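Local structure of endoglucanase A (Clostridium acetobutylicum, 3IK2) at residues Gln25-Asn29 against Ala30-Ala34; Pro224-Gly228 against Phe229-Asn233; Leu329-Ile332 against Pro333-Ser337. The protein is a family 44 glycoside hydrolase with a TIM-like barrel that probably cleaves internal beta-1,4-glucosidic bonds of cellulose. All coordinates share one frame; numbering follows the deposited sequence.

Contact 1. Residues Gln25-Asn29 against Ala30-Ala34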
loop_
_atom_site.group_PDB
_atom_site.type_symbol
_atom_site.label_atom_id
_atom_site.label_comp_id
_atom_site.label_asym_id
_atom_site.label_seq_id
_atom_site.Cartn_x
_atom_site.Cartn_y
_atom_site.Cartn_z
ATOM N N GLN A 25 0.334 9.969 0.796
ATOM C CA GLN A 25 0.781 11.328 1.051
ATOM C C GLN A 25 1.735 11.720 -0.046
ATOM O O GLN A 25 2.711 11.023 -0.304
ATOM C CB GLN A 25 1.451 11.503 2.451
ATOM C CG GLN A 25 0.472 11.477 3.661
ATOM C CD GLN A 25 0.113 10.057 4.072
ATOM O OE1 GLN A 25 0.884 9.121 3.845
ATOM N NE2 GLN A 25 -1.079 9.882 4.634
ATOM N N ASP A 26 1.449 12.849 -0.690
ATOM C CA ASP A 26 2.342 13.357 -1.721
ATOM C C ASP A 26 3.751 13.711 -1.238
ATOM O O ASP A 26 3.930 14.240 -0.167
ATOM C CB ASP A 26 1.713 14.537 -2.454
ATOM C CG ASP A 26 0.588 14.095 -3.365
ATOM O OD1 ASP A 26 0.720 13.011 -4.019
ATOM O OD2 ASP A 26 -0.434 14.806 -3.387
ATOM N N PHE A 27 4.716 13.443 -2.106
ATOM C CA PHE A 27 6.116 13.731 -1.896
ATOM C C PHE A 27 6.530 14.998 -2.594
ATOM O O PHE A 27 6.099 15.277 -3.734
ATOM C CB PHE A 27 6.931 12.586 -2.446
ATOM C CG PHE A 27 6.667 11.274 -1.758
ATOM C CD1 PHE A 27 6.244 10.160 -2.490
ATOM C CD2 PHE A 27 6.861 11.146 -0.382
ATOM C CE1 PHE A 27 6.041 8.927 -1.871
ATOM C CE2 PHE A 27 6.638 9.916 0.263
ATOM C CZ PHE A 27 6.228 8.809 -0.490
ATOM N N SER A 28 7.362 15.782 -1.918
ATOM C CA SER A 28 7.877 17.023 -2.516
ATOM C C SER A 28 8.631 16.721 -3.810
ATOM O O SER A 28 8.496 17.459 -4.790
ATOM C CB SER A 28 8.762 17.820 -1.517
ATOM O OG SER A 28 9.780 16.971 -0.981
ATOM N N ASN A 29 9.419 15.645 -3.828
ATOM C CA ASN A 29 10.151 15.266 -5.056
ATOM C C ASN A 29 10.395 13.753 -5.259
ATOM O O ASN A 29 11.531 13.291 -5.286
ATOM C CB ASN A 29 11.474 16.040 -5.153
ATOM C CG ASN A 29 12.121 15.916 -6.520
ATOM O OD1 ASN A 29 11.447 15.621 -7.528
ATOM N ND2 ASN A 29 13.434 16.130 -6.571
ATOM N N ALA A 30 9.320 12.988 -5.397
ATOM C CA ALA A 30 9.438 11.558 -5.631
ATOM C C ALA A 30 8.331 11.086 -6.553
ATOM O O ALA A 30 7.144 11.407 -6.348
ATOM C CB ALA A 30 9.421 10.782 -4.337
ATOM N N LYS A 31 8.759 10.341 -7.580
ATOM C CA LYS A 31 7.886 9.709 -8.577
ATOM C C LYS A 31 6.964 8.631 -8.002
ATOM O O LYS A 31 7.426 7.575 -7.522
ATOM C CB LYS A 31 8.751 9.088 -9.700
ATOM C CG LYS A 31 7.933 8.557 -10.887
ATOM C CD LYS A 31 7.243 9.681 -11.598
ATOM C CE LYS A 31 6.139 9.185 -12.487
ATOM N NZ LYS A 31 6.665 8.783 -13.791
ATOM N N VAL A 32 5.655 8.859 -8.092
ATOM C CA VAL A 32 4.691 7.806 -7.729
ATOM C C VAL A 32 3.786 7.391 -8.875
ATOM O O VAL A 32 3.618 8.134 -9.826
ATOM C CB VAL A 32 3.834 8.173 -6.476
ATOM C CG1 VAL A 32 4.722 8.372 -5.239
ATOM C CG2 VAL A 32 2.947 9.383 -6.766
ATOM N N THR A 33 3.195 6.197 -8.764
ATOM C CA THR A 33 2.366 5.641 -9.822
ATOM C C THR A 33 0.945 5.319 -9.341
ATOM O O THR A 33 0.135 4.823 -10.126
ATOM C CB THR A 33 2.953 4.332 -10.397
ATOM O OG1 THR A 33 2.974 3.325 -9.369
ATOM C CG2 THR A 33 4.377 4.532 -10.996
ATOM N N ALA A 34 0.657 5.594 -8.063
ATOM C CA ALA A 34 -0.649 5.303 -7.447
ATOM C C ALA A 34 -0.833 6.187 -6.236
ATOM O O ALA A 34 0.139 6.512 -5.538
ATOM C CB ALA A 34 -0.776 3.855 -7.039
HETATM O O HOH W 1 6.734 14.724 -6.540
#
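F27 meets A30 and V32 across a turn in the helix-free loop that joins the first two parallel strands of the TIM-like barrel, 22-23 and 34-37. The packed part is small and apolar. CB of F27 lies 3.6 Å from CB of A30, and that methyl sits oblique to the phenyl ring. V32 comes at the rim instead: its CG1 is 3.6 Å from F27 CD1 and close to the ring plane, so the contact is methyl against ring edge. With CG of F27 anti to its own carbonyl carbon (chi1 -62°), the ring is carried over the chain that follows the turn. One face is covered by the carbonyl O of Q25, 3.9 Å above the ring centre, and that oxygen also accepts a hydrogen bond from T23. Helix 393-403 packs on F27 through V395, Q396 and F399, the last meeting F27 ring to ring with planes at about 50°.

The other side is looser and more polar. S28 and N29 are exposed, and S28 and K31 set out from the backbone away from the opposing segment. No direct hydrogen bond links the two segments; Q396 and N400 instead take up S28 OG and the backbone of N29 and K31, while D26, which binds a glycerol through its backbone N, pairs its carboxylate with K90 and R35. A single water spans the bend, donating to F27 O at 2.9 Å and accepting from A30 N in a weak bond of 3.3 Å.

Contact 2. Residues Pro224-Gly228 against Phe229-Asn233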
loop_
_atom_site.group_PDB
_atom_site.type_symbol
_atom_site.label_atom_id
_atom_site.label_comp_id
_atom_site.label_asym_id
_atom_site.label_seq_id
_atom_site.Cartn_x
_atom_site.Cartn_y
_atom_site.Cartn_z
ATOM N N PRO A 224 -10.525 -6.374 3.229
ATOM C CA PRO A 224 -11.313 -5.492 4.091
ATOM C C PRO A 224 -10.566 -4.261 4.597
ATOM O O PRO A 224 -11.151 -3.493 5.345
ATOM C CB PRO A 224 -11.698 -6.416 5.279
ATOM C CG PRO A 224 -11.060 -7.738 4.997
ATOM C CD PRO A 224 -9.959 -7.483 4.006
ATOM N N ALA A 225 -9.318 -4.056 4.167
ATOM C CA ALA A 225 -8.404 -3.017 4.718
ATOM C C ALA A 225 -8.112 -3.252 6.191
ATOM O O ALA A 225 -8.310 -2.377 7.038
ATOM C CB ALA A 225 -8.921 -1.574 4.472
ATOM N N LEU A 226 -7.603 -4.446 6.473
ATOM C CA LEU A 226 -7.277 -4.889 7.817
ATOM C C LEU A 226 -6.027 -4.191 8.353
ATOM O O LEU A 226 -5.023 -4.059 7.640
ATOM C CB LEU A 226 -7.053 -6.397 7.791
ATOM C CG LEU A 226 -8.196 -7.213 7.209
ATOM C CD1 LEU A 226 -7.723 -8.674 6.927
ATOM C CD2 LEU A 226 -9.396 -7.166 8.102
ATOM N N PHE A 227 -6.087 -3.768 9.607
ATOM C CA PHE A 227 -5.050 -2.930 10.219
ATOM C C PHE A 227 -3.678 -3.598 10.411
ATOM O O PHE A 227 -2.655 -2.913 10.525
ATOM C CB PHE A 227 -5.579 -2.340 11.541
ATOM C CG PHE A 227 -5.372 -3.219 12.774
ATOM C CD1 PHE A 227 -4.177 -3.168 13.501
ATOM C CD2 PHE A 227 -6.389 -4.039 13.246
ATOM C CE1 PHE A 227 -3.997 -3.956 14.634
ATOM C CE2 PHE A 227 -6.222 -4.817 14.420
ATOM C CZ PHE A 227 -5.030 -4.783 15.091
ATOM N N GLY A 228 -3.656 -4.932 10.462
ATOM C CA GLY A 228 -2.481 -5.626 10.996
ATOM C C GLY A 228 -2.727 -7.071 11.375
ATOM O O GLY A 228 -3.843 -7.553 11.279
ATOM N N PHE A 229 -1.683 -7.776 11.823
ATOM C CA PHE A 229 -1.766 -9.223 11.884
ATOM C C PHE A 229 -2.899 -9.719 12.773
ATOM O O PHE A 229 -3.516 -10.757 12.491
ATOM C CB PHE A 229 -0.428 -9.850 12.340
ATOM C CG PHE A 229 -0.351 -11.312 12.076
ATOM C CD1 PHE A 229 0.309 -11.787 10.953
ATOM C CD2 PHE A 229 -0.986 -12.225 12.931
ATOM C CE1 PHE A 229 0.374 -13.167 10.692
ATOM C CE2 PHE A 229 -0.954 -13.594 12.669
ATOM C CZ PHE A 229 -0.261 -14.074 11.558
ATOM N N SER A 230 -3.139 -9.001 13.861
ATOM C CA SER A 230 -4.219 -9.343 14.785
ATOM C C SER A 230 -5.604 -9.441 14.110
ATOM O O SER A 230 -6.386 -10.362 14.417
ATOM C CB SER A 230 -4.233 -8.362 15.966
ATOM O OG SER A 230 -5.455 -8.463 16.661
ATOM N N ALA A 231 -5.886 -8.521 13.181
ATOM C CA ALA A 231 -7.100 -8.596 12.342
ATOM C C ALA A 231 -7.050 -9.681 11.300
ATOM O O ALA A 231 -8.088 -10.241 10.956
ATOM C CB ALA A 231 -7.394 -7.246 11.668
ATOM N N PHE A 232 -5.867 -9.961 10.754
ATOM C CA PHE A 232 -5.699 -11.073 9.790
ATOM C C PHE A 232 -6.044 -12.394 10.458
ATOM O O PHE A 232 -6.477 -13.349 9.800
ATOM C CB PHE A 232 -4.237 -11.234 9.314
ATOM C CG PHE A 232 -3.609 -9.998 8.714
ATOM C CD1 PHE A 232 -2.239 -10.009 8.396
ATOM C CD2 PHE A 232 -4.358 -8.823 8.453
ATOM C CE1 PHE A 232 -1.621 -8.876 7.832
ATOM C CE2 PHE A 232 -3.741 -7.689 7.904
ATOM C CZ PHE A 232 -2.367 -7.713 7.596
ATOM N N ASN A 233 -5.790 -12.443 11.763
ATOM C CA ASN A 233 -5.710 -13.688 12.512
ATOM C C ASN A 233 -7.122 -14.078 12.942
ATOM O O ASN A 233 -7.710 -15.027 12.399
ATOM C CB ASN A 233 -4.701 -13.494 13.677
ATOM C CG ASN A 233 -4.534 -14.729 14.585
ATOM O OD1 ASN A 233 -3.973 -14.618 15.695
ATOM N ND2 ASN A 233 -4.997 -15.877 14.136
#
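G228 O receives the amide of F232 in the firmer of the two hydrogen bonds across this turn: F232 N to G228 O is 3.2 Å, the N-H...O angle is 158°, and the donor lies in the carbonyl plane. A231 N also approaches G228 O, at 3.0 Å, but an angle of 124° makes that bond weak. G228, at the N-cap position, thus gives its carbonyl to the first hydrogen bond of helix 229-234.

The same oxygen stands against an aromatic face. It lies 3.1 Å above the F232 ring plane, displaced toward the rim near CD2, and F229 CA lies over that face too. A chi1 of -55° sets CG of F232 beside the backbone N and turns the ring back toward G228 and L226. L226 takes the ring edge: its CB is 3.6 Å from F232 CE2, and the two side chains run at a slant to each other. The L226 carbonyl O lies in the ring plane at the edge as well.

Further out, F227 covers the start of the helix from another direction. Its CD2 is 3.7 Å from A231 CB and its CZ is 3.8 Å from S230 CB, both approaches being oblique to the ring. S230 OG is hydrogen-bonded to N236 OD1. F227 also touches E180 and L183, whereas L226 and F232 both pack on L276 of the neighbouring strand 273-278.

The turn follows the C-terminal end of the fifth strand of the (beta/alpha)8 barrel and leads into a short helix ahead of helix 251-266; in TIM barrels this end of the strands carries the active site.

Contact 3. Residues Leu329-Ile332 against Pro333-Ser337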
loop_
_atom_site.group_PDB
_atom_site.type_symbol
_atom_site.label_atom_id
_atom_site.label_comp_id
_atom_site.label_asym_id
_atom_site.label_seq_id
_atom_site.Cartn_x
_atom_site.Cartn_y
_atom_site.Cartn_z
ATOM N N LEU A 329 3.862 -16.381 8.841
ATOM C CA LEU A 329 5.027 -15.764 8.211
ATOM C C LEU A 329 5.831 -16.831 7.430
ATOM O O LEU A 329 5.891 -17.972 7.854
ATOM C CB LEU A 329 5.902 -15.064 9.253
ATOM C CG LEU A 329 5.303 -13.839 9.966
ATOM C CD1 LEU A 329 6.319 -13.192 10.994
ATOM C CD2 LEU A 329 4.755 -12.780 8.975
ATOM N N PRO A 330 6.425 -16.473 6.273
ATOM C CA PRO A 330 6.464 -15.136 5.687
ATOM C C PRO A 330 5.094 -14.691 5.180
ATOM O O PRO A 330 4.346 -15.504 4.668
ATOM C CB PRO A 330 7.464 -15.300 4.533
ATOM C CG PRO A 330 7.293 -16.733 4.103
ATOM C CD PRO A 330 7.169 -17.441 5.445
ATOM N N LEU A 331 4.783 -13.397 5.310
ATOM C CA LEU A 331 3.416 -12.918 5.043
ATOM C C LEU A 331 2.869 -13.142 3.624
ATOM O O LEU A 331 1.728 -13.627 3.469
ATOM C CB LEU A 331 3.223 -11.434 5.458
ATOM C CG LEU A 331 1.779 -10.876 5.439
ATOM C CD1 LEU A 331 0.831 -11.586 6.450
ATOM C CD2 LEU A 331 1.773 -9.358 5.655
ATOM N N ILE A 332 3.626 -12.754 2.594
ATOM C CA ILE A 332 3.062 -12.834 1.251
ATOM C C ILE A 332 2.793 -14.281 0.759
ATOM O O ILE A 332 1.718 -14.534 0.220
ATOM C CB ILE A 332 3.843 -11.969 0.189
ATOM C CG1 ILE A 332 3.736 -10.475 0.535
ATOM C CG2 ILE A 332 3.306 -12.253 -1.247
ATOM C CD1 ILE A 332 4.675 -9.549 -0.315
ATOM N N PRO A 333 3.766 -15.222 0.926
ATOM C CA PRO A 333 3.453 -16.629 0.591
ATOM C C PRO A 333 2.233 -17.221 1.340
ATOM O O PRO A 333 1.481 -18.001 0.769
ATOM C CB PRO A 333 4.759 -17.374 0.958
ATOM C CG PRO A 333 5.845 -16.335 0.692
ATOM C CD PRO A 333 5.192 -15.062 1.284
ATOM N N LYS A 334 2.045 -16.836 2.593
ATOM C CA LYS A 334 0.895 -17.253 3.395
ATOM C C LYS A 334 -0.411 -16.715 2.875
ATOM O O LYS A 334 -1.401 -17.423 2.805
ATOM C CB LYS A 334 1.079 -16.776 4.822
ATOM C CG LYS A 334 1.492 -17.871 5.825
ATOM C CD LYS A 334 2.458 -18.878 5.277
ATOM C CE LYS A 334 3.790 -18.193 4.976
ATOM N NZ LYS A 334 4.899 -19.138 4.807
ATOM N N VAL A 335 -0.405 -15.439 2.518
ATOM C CA VAL A 335 -1.590 -14.787 2.030
ATOM C C VAL A 335 -1.903 -15.330 0.635
ATOM O O VAL A 335 -3.050 -15.560 0.295
ATOM C CB VAL A 335 -1.421 -13.260 2.036
ATOM C CG1 VAL A 335 -2.568 -12.597 1.301
ATOM C CG2 VAL A 335 -1.348 -12.735 3.456
ATOM N N LYS A 336 -0.865 -15.527 -0.161
ATOM C CA LYS A 336 -0.955 -16.081 -1.511
ATOM C C LYS A 336 -1.524 -17.505 -1.525
ATOM O O LYS A 336 -2.371 -17.818 -2.330
ATOM C CB LYS A 336 0.433 -16.036 -2.141
ATOM C CG LYS A 336 0.455 -15.561 -3.565
ATOM C CD LYS A 336 0.458 -14.059 -3.649
ATOM C CE LYS A 336 -0.234 -13.658 -4.916
ATOM N NZ LYS A 336 0.118 -12.291 -5.342
ATOM N N SER A 337 -1.069 -18.361 -0.617
ATOM C CA SER A 337 -1.696 -19.670 -0.379
ATOM C C SER A 337 -3.187 -19.586 -0.013
ATOM O O SER A 337 -4.019 -20.370 -0.523
ATOM C CB SER A 337 -0.943 -20.408 0.741
ATOM O OG SER A 337 -1.822 -21.241 1.476
#
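L331 and V335, one helical turn apart, meet through methyl groups: L331 CD1 is 3.9 Å from V335 CG2, the two side chains slanting across each other. On another side, the side chains of P330 and P333 cross at about a right angle, CG to CG 3.7 Å. I332 and K336 run side by side in the same direction, with I332 CG2 4.1 Å from K336 CD. Here the aliphatic chain of K336 runs along the buried I332 before its amino end departs from the contact.

Backbone bonds hold the two i, i+4 pairs at this spacing. V335 N donates to L331 O at 3.0 Å with an N-H...O angle of 155°, the donor tilted 16° from the carbonyl plane. The bond from K336 N to I332 O is shorter, 2.8 Å, and almost in line with the carbonyl. Both are i to i+4 bonds of a regular helix. P330 occupies the N-cap position, reached through a cis peptide bond, and P333 sits in the first turn, where the missing amide hydrogen of proline costs no helical bond.

K334 curls back over the helix start. Bends at chi2 (38°) and chi3 (66°) return NZ toward L329 O, where the hydrogen bond is weak at 3.4 Å. The fit around P330 is crowded in the model, so the exact course of this lysine is less certain.

Outward, the apolar flank of helix 331-342 faces the barrel. L331 packs on F350 and W278, I332 on L348 and F350, and V335 on L348, L274 and L276, so the helix start covers strands 347-353 and 273-278 together.

How the contacts relate
From the N terminus, contact 1 comes first, closing the helix-free loop between barrel strands 22-23 and 34-37. Contact 2 then turns the chain from strand 220-226 into helix 229-234, and contact 3 starts helix 331-342, which leads on to strand 347-353. The three follow in series, none nested in or crossing another. Contact 1 stands apart, its centre about 26 Å from that of contact 2 and about 28 Å from that of contact 3, on the other side of the chain's centre. Contacts 2 and 3 touch: F232 CE1 packs 3.9 Å from L331 CD1. Both also rest on strand 273-278, L276 being shared by L226, F232 and V335.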